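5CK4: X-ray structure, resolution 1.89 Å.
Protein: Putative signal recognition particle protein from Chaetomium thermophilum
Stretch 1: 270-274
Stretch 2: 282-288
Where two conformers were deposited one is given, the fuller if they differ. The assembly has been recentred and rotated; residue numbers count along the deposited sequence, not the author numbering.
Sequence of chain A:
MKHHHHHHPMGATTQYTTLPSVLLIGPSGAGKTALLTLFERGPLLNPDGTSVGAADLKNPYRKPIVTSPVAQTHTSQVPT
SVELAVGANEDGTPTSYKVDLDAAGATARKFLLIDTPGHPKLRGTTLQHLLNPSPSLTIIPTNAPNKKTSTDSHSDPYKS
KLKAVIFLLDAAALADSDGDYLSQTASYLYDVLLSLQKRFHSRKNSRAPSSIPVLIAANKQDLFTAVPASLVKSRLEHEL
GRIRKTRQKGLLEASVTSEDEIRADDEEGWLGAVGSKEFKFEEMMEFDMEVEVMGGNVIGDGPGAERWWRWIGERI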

# COMPACT_ATOMS: atom_id res chain seq x y z
N TRP A 270 4.75 16.10 -8.44
CA TRP A 270 3.77 15.54 -9.39
C TRP A 270 3.83 14.01 -9.45
O TRP A 270 4.83 13.42 -9.85
CB TRP A 270 4.02 16.15 -10.79
CG TRP A 270 3.18 15.60 -11.91
CD1 TRP A 270 3.45 14.50 -12.69
CD2 TRP A 270 1.95 16.15 -12.41
NE1 TRP A 270 2.46 14.32 -13.62
CE2 TRP A 270 1.53 15.33 -13.48
CE3 TRP A 270 1.16 17.25 -12.05
CZ2 TRP A 270 0.35 15.57 -14.19
CZ3 TRP A 270 -0.01 17.49 -12.77
CH2 TRP A 270 -0.40 16.65 -13.83
N LEU A 271 2.74 13.37 -9.04
CA LEU A 271 2.66 11.91 -9.07
C LEU A 271 2.33 11.46 -10.48
O LEU A 271 1.41 12.00 -11.10
CB LEU A 271 1.54 11.45 -8.14
CG LEU A 271 1.21 9.96 -8.20
CD1 LEU A 271 2.37 9.23 -7.57
CD2 LEU A 271 -0.09 9.66 -7.44
N GLY A 272 3.06 10.46 -10.99
CA GLY A 272 2.78 9.92 -12.32
C GLY A 272 3.67 10.46 -13.42
O GLY A 272 4.68 11.14 -13.16
N ALA A 273 3.28 10.16 -14.65
CA ALA A 273 4.04 10.55 -15.84
C ALA A 273 3.85 12.02 -16.16
O ALA A 273 2.74 12.54 -16.11
CB ALA A 273 3.63 9.70 -17.02
N VAL A 274 4.95 12.67 -16.53
CA VAL A 274 4.96 14.10 -16.84
C VAL A 274 3.88 14.53 -17.84
O VAL A 274 3.21 15.55 -17.63
CB VAL A 274 6.36 14.54 -17.35
CG1 VAL A 274 6.92 13.50 -18.31
CG2 VAL A 274 6.29 15.91 -18.02
N GLU A 282 -2.01 2.41 -13.93
CA GLU A 282 -1.16 1.76 -14.91
C GLU A 282 -0.00 2.66 -15.35
O GLU A 282 1.06 2.17 -15.77
CB GLU A 282 -1.97 1.32 -16.13
CG GLU A 282 -2.82 0.07 -15.88
CD GLU A 282 -4.13 0.37 -15.15
OE1 GLU A 282 -4.41 1.54 -14.85
OE2 GLU A 282 -4.89 -0.60 -14.89
N GLU A 283 -0.19 3.96 -15.26
CA GLU A 283 0.85 4.86 -15.75
C GLU A 283 2.11 4.79 -14.86
O GLU A 283 3.21 5.18 -15.27
CB GLU A 283 0.30 6.28 -15.88
CG GLU A 283 0.47 7.20 -14.68
CD GLU A 283 -0.11 8.59 -14.98
OE1 GLU A 283 -1.22 8.64 -15.54
OE2 GLU A 283 0.54 9.62 -14.67
N MET A 284 1.95 4.25 -13.65
CA MET A 284 3.09 4.09 -12.74
C MET A 284 4.10 3.04 -13.20
O MET A 284 5.22 2.96 -12.66
CB MET A 284 2.62 3.79 -11.32
CG MET A 284 1.66 4.85 -10.74
SD MET A 284 2.36 6.53 -10.70
CE MET A 284 3.70 6.35 -9.51
N MET A 285 3.73 2.26 -14.21
CA MET A 285 4.68 1.31 -14.78
C MET A 285 5.83 2.01 -15.50
O MET A 285 6.87 1.42 -15.76
CB MET A 285 3.98 0.30 -15.71
CG MET A 285 3.21 -0.76 -14.94
SD MET A 285 4.29 -1.84 -13.95
CE MET A 285 5.40 -2.46 -15.20
N GLU A 286 5.66 3.30 -15.78
CA GLU A 286 6.75 4.08 -16.35
C GLU A 286 7.92 4.11 -15.36
O GLU A 286 9.07 4.29 -15.75
CB GLU A 286 6.26 5.50 -16.66
CG GLU A 286 7.28 6.42 -17.28
CD GLU A 286 6.63 7.43 -18.21
OE1 GLU A 286 5.59 7.09 -18.81
OE2 GLU A 286 7.16 8.56 -18.33
N PHE A 287 7.62 3.91 -14.08
CA PHE A 287 8.64 3.84 -13.04
C PHE A 287 8.76 2.42 -12.49
O PHE A 287 9.13 2.23 -11.33
CB PHE A 287 8.30 4.81 -11.91
CG PHE A 287 7.76 6.12 -12.42
CD1 PHE A 287 8.52 6.91 -13.25
CD2 PHE A 287 6.48 6.53 -12.09
CE1 PHE A 287 8.03 8.11 -13.75
CE2 PHE A 287 5.98 7.73 -12.57
CZ PHE A 287 6.75 8.52 -13.40
N ASP A 288 8.41 1.44 -13.33
CA ASP A 288 8.42 0.03 -12.95
C ASP A 288 7.67 -0.23 -11.65
O ASP A 288 8.04 -1.12 -10.87
CB ASP A 288 9.85 -0.51 -12.90
CG ASP A 288 10.53 -0.48 -14.25
OD1 ASP A 288 9.84 -0.70 -15.27
OD2 ASP A 288 11.75 -0.22 -14.31
O HOH W 1 7.32 10.73 -16.78

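A glycine can leave room for a neighbouring carboxylate to reach the backbone, here in a contact between an irregular segment and a 3-10 turn. Residues 270-274 form no regular helix or strand, whereas Glu282 to Glu286 belong to a 3-10 segment, with i to i+3 bonds such as Glu286 N to Glu283 O (3.1 Å). By CA position the nearest pair is Gly272 and Met284, with CA atoms 5.9 Å apart. Gly272 has phi/psi of 99/-169°, where a CB would jam against the preceding carbonyl oxygen; it would also sit 2.2 Å from Glu283 OE2.

That open space is used by Glu283, whose CA-to-CB bond points toward the other stretch and which accepts a hydrogen bond from Ala273 N at OE2 (2.8 Å, 148°). Glu283 OE2 also lies 3.3 Å from Gly272 CA. Beside this polar link, Leu271 CD1 packs on Met284 CE at 3.7 Å, and Met284 SD lies 3.8 Å from Gly272 CA. Phe287 presents its ring edge to the glycine carbonyl, with Phe287 CZ 3.3 Å from Gly272 O. Further along, a water bridges the stretches, accepting from Val274 N (3.1 Å to the water oxygen) and donating to Glu286 OE2 (2.7 Å from the water oxygen). Within its own stretch, Trp270 NE1 donates to Ala273 O (3.1 Å), closing a link across Leu271 and Gly272.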